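Local coordinates for protein lipase (Penicillium expansum, PDB 3G7N) that hydrolyses acylglycerol lipids such as triacylglycerols, as a secreted alkaline lipase, and releases free fatty acids, at residues N200-G212 / K219-N232. Numbering follows the deposited sequence.
With SO4 (sulfate ion), chain D.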
# COMPACT_ATOMS: atom_id res chain seq x y z
N ASN A 200 -12.85 15.86 0.90
CA ASN A 200 -12.58 15.77 -0.53
C ASN A 200 -11.17 15.26 -0.85
O ASN A 200 -10.58 15.65 -1.86
CB ASN A 200 -12.81 17.14 -1.18
CG ASN A 200 -13.10 17.04 -2.67
OD1 ASN A 200 -13.84 16.17 -3.13
ND2 ASN A 200 -12.55 17.98 -3.42
N PHE A 201 -10.71 14.27 -0.10
CA PHE A 201 -9.47 13.57 -0.50
C PHE A 201 -9.74 12.61 -1.66
O PHE A 201 -10.82 12.06 -1.79
CB PHE A 201 -8.89 12.77 0.68
CG PHE A 201 -8.32 13.61 1.80
CD1 PHE A 201 -8.44 15.00 1.82
CD2 PHE A 201 -7.68 12.98 2.86
CE1 PHE A 201 -7.91 15.74 2.89
CE2 PHE A 201 -7.14 13.70 3.90
CZ PHE A 201 -7.36 15.07 3.98
N LYS A 202 -8.67 12.32 -2.42
CA LYS A 202 -8.79 11.63 -3.70
C LYS A 202 -7.85 10.44 -3.76
O LYS A 202 -6.66 10.55 -3.42
CB LYS A 202 -8.49 12.59 -4.86
CG LYS A 202 -9.40 13.84 -4.88
CD LYS A 202 -10.85 13.46 -5.10
CE LYS A 202 -11.74 14.70 -5.25
NZ LYS A 202 -13.18 14.29 -5.40
N HIS A 203 -8.41 9.34 -4.24
CA HIS A 203 -7.66 8.13 -4.56
C HIS A 203 -7.01 8.24 -5.93
O HIS A 203 -7.48 8.99 -6.80
CB HIS A 203 -8.59 6.91 -4.59
CG HIS A 203 -9.01 6.44 -3.24
ND1 HIS A 203 -8.13 5.87 -2.34
CD2 HIS A 203 -10.24 6.33 -2.69
CE1 HIS A 203 -8.81 5.42 -1.30
NE2 HIS A 203 -10.09 5.68 -1.49
N TYR A 204 -6.00 7.40 -6.16
CA TYR A 204 -5.56 7.09 -7.53
C TYR A 204 -5.34 5.59 -7.64
O TYR A 204 -5.45 4.85 -6.66
CB TYR A 204 -4.30 7.89 -7.90
CG TYR A 204 -3.00 7.41 -7.24
CD1 TYR A 204 -2.03 6.74 -8.01
CD2 TYR A 204 -2.68 7.74 -5.94
CE1 TYR A 204 -0.84 6.32 -7.43
CE2 TYR A 204 -1.47 7.35 -5.37
CZ TYR A 204 -0.55 6.67 -6.14
OH TYR A 204 0.64 6.24 -5.61
N GLY A 205 -5.05 5.13 -8.85
CA GLY A 205 -4.70 3.74 -9.09
C GLY A 205 -5.84 2.96 -9.71
O GLY A 205 -6.79 3.55 -10.24
N THR A 206 -5.73 1.65 -9.68
CA THR A 206 -6.80 0.77 -10.12
C THR A 206 -7.33 0.02 -8.90
O THR A 206 -6.56 -0.62 -8.19
CB THR A 206 -6.28 -0.26 -11.14
OG1 THR A 206 -5.75 0.43 -12.28
CG2 THR A 206 -7.39 -1.19 -11.60
N GLU A 207 -8.63 0.15 -8.64
CA GLU A 207 -9.22 -0.54 -7.51
C GLU A 207 -9.64 -1.93 -7.90
O GLU A 207 -10.21 -2.13 -8.98
CB GLU A 207 -10.42 0.24 -6.94
CG GLU A 207 -10.93 -0.36 -5.62
CD GLU A 207 -12.15 0.33 -5.00
OE1 GLU A 207 -12.68 1.29 -5.59
OE2 GLU A 207 -12.57 -0.14 -3.93
N TYR A 208 -9.36 -2.90 -7.04
CA TYR A 208 -9.88 -4.25 -7.15
C TYR A 208 -10.64 -4.55 -5.87
O TYR A 208 -10.39 -3.92 -4.83
CB TYR A 208 -8.74 -5.28 -7.27
CG TYR A 208 -7.93 -5.16 -8.55
CD1 TYR A 208 -8.29 -5.88 -9.69
CD2 TYR A 208 -6.89 -4.25 -8.66
CE1 TYR A 208 -7.63 -5.71 -10.90
CE2 TYR A 208 -6.16 -4.11 -9.84
CZ TYR A 208 -6.59 -4.79 -10.98
OH TYR A 208 -5.91 -4.63 -12.17
N TYR A 209 -11.57 -5.50 -5.92
CA TYR A 209 -12.50 -5.69 -4.82
C TYR A 209 -12.89 -7.16 -4.77
O TYR A 209 -13.02 -7.80 -5.82
CB TYR A 209 -13.72 -4.80 -5.04
CG TYR A 209 -14.60 -4.61 -3.83
CD1 TYR A 209 -14.27 -3.72 -2.82
CD2 TYR A 209 -15.85 -5.20 -3.78
CE1 TYR A 209 -15.10 -3.50 -1.75
CE2 TYR A 209 -16.76 -4.89 -2.76
CZ TYR A 209 -16.34 -4.04 -1.74
OH TYR A 209 -17.22 -3.72 -0.71
N SER A 210 -13.03 -7.72 -3.59
CA SER A 210 -13.48 -9.11 -3.49
C SER A 210 -14.21 -9.32 -2.19
O SER A 210 -14.13 -8.49 -1.27
CB SER A 210 -12.31 -10.11 -3.63
OG SER A 210 -11.71 -10.40 -2.37
N SER A 211 -14.82 -10.50 -2.08
CA SER A 211 -15.32 -10.98 -0.80
C SER A 211 -14.49 -12.17 -0.32
O SER A 211 -14.94 -12.93 0.54
CB SER A 211 -16.80 -11.37 -0.90
OG SER A 211 -17.00 -12.35 -1.90
N GLY A 212 -13.23 -12.24 -0.76
CA GLY A 212 -12.28 -13.17 -0.16
C GLY A 212 -11.95 -14.36 -1.04
O GLY A 212 -11.18 -15.23 -0.64
N LYS A 219 -12.31 -6.08 -11.08
CA LYS A 219 -11.60 -4.85 -11.37
C LYS A 219 -12.58 -3.72 -11.50
O LYS A 219 -13.55 -3.80 -12.25
CB LYS A 219 -10.82 -5.00 -12.68
CG LYS A 219 -10.02 -3.78 -13.08
CD LYS A 219 -9.33 -4.00 -14.43
CE LYS A 219 -8.24 -2.98 -14.67
NZ LYS A 219 -7.43 -3.30 -15.89
N CYS A 220 -12.37 -2.68 -10.71
CA CYS A 220 -13.33 -1.60 -10.58
C CYS A 220 -13.09 -0.53 -11.63
O CYS A 220 -11.97 -0.38 -12.13
CB CYS A 220 -13.22 -1.00 -9.18
SG CYS A 220 -13.31 -2.22 -7.85
N GLU A 221 -14.14 0.21 -11.97
CA GLU A 221 -14.04 1.28 -12.94
C GLU A 221 -13.86 2.62 -12.25
O GLU A 221 -14.70 3.03 -11.45
CB GLU A 221 -15.31 1.32 -13.81
CG GLU A 221 -15.70 -0.02 -14.41
CD GLU A 221 -17.13 -0.03 -14.93
OE1 GLU A 221 -17.63 1.05 -15.32
OE2 GLU A 221 -17.75 -1.13 -14.98
N GLY A 222 -12.75 3.28 -12.53
CA GLY A 222 -12.48 4.58 -11.93
C GLY A 222 -12.14 4.43 -10.44
O GLY A 222 -11.80 3.34 -9.97
N GLN A 223 -12.22 5.53 -9.72
CA GLN A 223 -11.77 5.54 -8.32
C GLN A 223 -12.87 5.14 -7.33
O GLN A 223 -12.56 4.80 -6.18
CB GLN A 223 -11.18 6.89 -7.94
CG GLN A 223 -9.98 7.29 -8.79
CD GLN A 223 -8.92 6.20 -8.83
OE1 GLN A 223 -8.55 5.64 -7.78
NE2 GLN A 223 -8.35 5.97 -10.00
N ARG A 224 -14.13 5.38 -7.69
CA ARG A 224 -15.24 5.28 -6.75
C ARG A 224 -16.39 4.50 -7.40
O ARG A 224 -17.57 4.88 -7.29
CB ARG A 224 -15.69 6.68 -6.33
CG ARG A 224 -14.58 7.51 -5.69
CD ARG A 224 -14.13 6.95 -4.34
NE ARG A 224 -15.18 7.14 -3.34
CZ ARG A 224 -15.31 6.45 -2.22
NH1 ARG A 224 -14.49 5.43 -1.96
NH2 ARG A 224 -16.27 6.75 -1.36
N ASP A 225 -16.07 3.36 -8.00
CA ASP A 225 -17.08 2.46 -8.56
C ASP A 225 -18.05 2.04 -7.46
O ASP A 225 -17.63 1.55 -6.41
CB ASP A 225 -16.37 1.22 -9.12
CG ASP A 225 -17.27 0.37 -10.00
OD1 ASP A 225 -18.47 0.23 -9.69
OD2 ASP A 225 -16.72 -0.28 -10.92
N LYS A 226 -19.36 2.22 -7.69
CA LYS A 226 -20.35 1.90 -6.66
C LYS A 226 -20.57 0.40 -6.48
O LYS A 226 -21.17 -0.03 -5.50
CB LYS A 226 -21.67 2.64 -6.92
CG LYS A 226 -21.56 4.16 -6.89
CD LYS A 226 -20.90 4.67 -5.60
CE LYS A 226 -20.70 6.20 -5.63
NZ LYS A 226 -19.45 6.65 -6.34
N SER A 227 -19.95 -0.39 -7.35
CA SER A 227 -19.90 -1.84 -7.14
C SER A 227 -18.75 -2.27 -6.25
O SER A 227 -18.65 -3.44 -5.88
CB SER A 227 -19.83 -2.58 -8.47
OG SER A 227 -21.04 -2.39 -9.18
N CYS A 228 -17.88 -1.33 -5.89
CA CYS A 228 -16.73 -1.65 -5.06
C CYS A 228 -16.88 -0.88 -3.74
O CYS A 228 -17.99 -0.78 -3.21
CB CYS A 228 -15.42 -1.36 -5.80
SG CYS A 228 -15.30 -2.27 -7.37
N SER A 229 -15.78 -0.43 -3.15
CA SER A 229 -15.84 0.16 -1.81
C SER A 229 -16.88 1.31 -1.73
O SER A 229 -17.61 1.42 -0.74
CB SER A 229 -14.46 0.63 -1.33
OG SER A 229 -13.82 1.50 -2.27
N ALA A 230 -16.87 2.22 -2.71
CA ALA A 230 -17.66 3.44 -2.59
C ALA A 230 -19.13 3.15 -2.39
O ALA A 230 -19.85 3.99 -1.84
CB ALA A 230 -17.46 4.31 -3.83
N GLY A 231 -19.60 2.02 -2.89
CA GLY A 231 -21.03 1.69 -2.82
C GLY A 231 -21.41 0.77 -1.68
O GLY A 231 -22.55 0.32 -1.61
N ASN A 232 -20.47 0.44 -0.79
CA ASN A 232 -20.72 -0.64 0.16
C ASN A 232 -21.44 -0.27 1.44
O ASN A 232 -21.71 -1.12 2.30
CB ASN A 232 -19.45 -1.48 0.43
CG ASN A 232 -18.43 -0.78 1.33
OD1 ASN A 232 -18.69 0.25 1.96
ND2 ASN A 232 -17.24 -1.38 1.40
S SO4 D . -23.26 -4.49 -7.35
O1 SO4 D . -22.58 -4.95 -8.57
O2 SO4 D . -23.78 -3.14 -7.56
O3 SO4 D . -24.36 -5.39 -7.02
O4 SO4 D . -22.31 -4.46 -6.24
O HOH W 1 -15.23 2.33 -5.01
O HOH W 2 -13.46 2.15 -8.04
O HOH W 3 -10.15 1.24 -10.79
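Y208 and K219 form an antiparallel non-hydrogen-bonded pair (CA-CA 4.6 Å), and one step on C220 N donates to E207 O at 2.8 Å, before the chain of 219-232 leaves the sheet and folds back against strand 206-210. On the Y208 face of the sheet, the extended K219 chain runs alongside the tyrosine ring, pointing the same way, with CB 3.7 Å from Y208 CE1. E207 reaches into the loop from the strand: with CG anti to the backbone N (chi1 -172°) and the chain straight beyond, it passes C220 SG and ends among polar groups. S229 OG donates to E207 OE2 at 2.6 Å on the syn side, somewhat out of the carboxylate plane, and N184 of the adjoining strand also bonds this oxygen. Two waters contact E207 OE1 and link it to D225, A230 and G222; the one that also meets D225 N and G222 O donates to it. Y209 lies against the C220-C228 disulfide through its CB, and its ring face receives C228 CA, 3.7 Å from the centroid, in a CH-pi contact. At the ring edge, N232 ND2 donates to Y209 OH at 3.2 Å and also to D188 O, while N232 OD1 accepts from M234 N. Cutting Y209 back to an alanine is likely to strip C228 CA of its aromatic face and cost N232 ND2 one of its two acceptors. Farther along, Q223 bends so that NE2 donates to G205 O (2.9 Å), while OE1 accepts from R182. The arrangement is a disulfide-closed loop (220-228) packed on a strand near one edge of the alpha/beta-hydrolase sheet, and the 3-10 turn after it brings N232 onto the backbone of D188, the charge-relay aspartate.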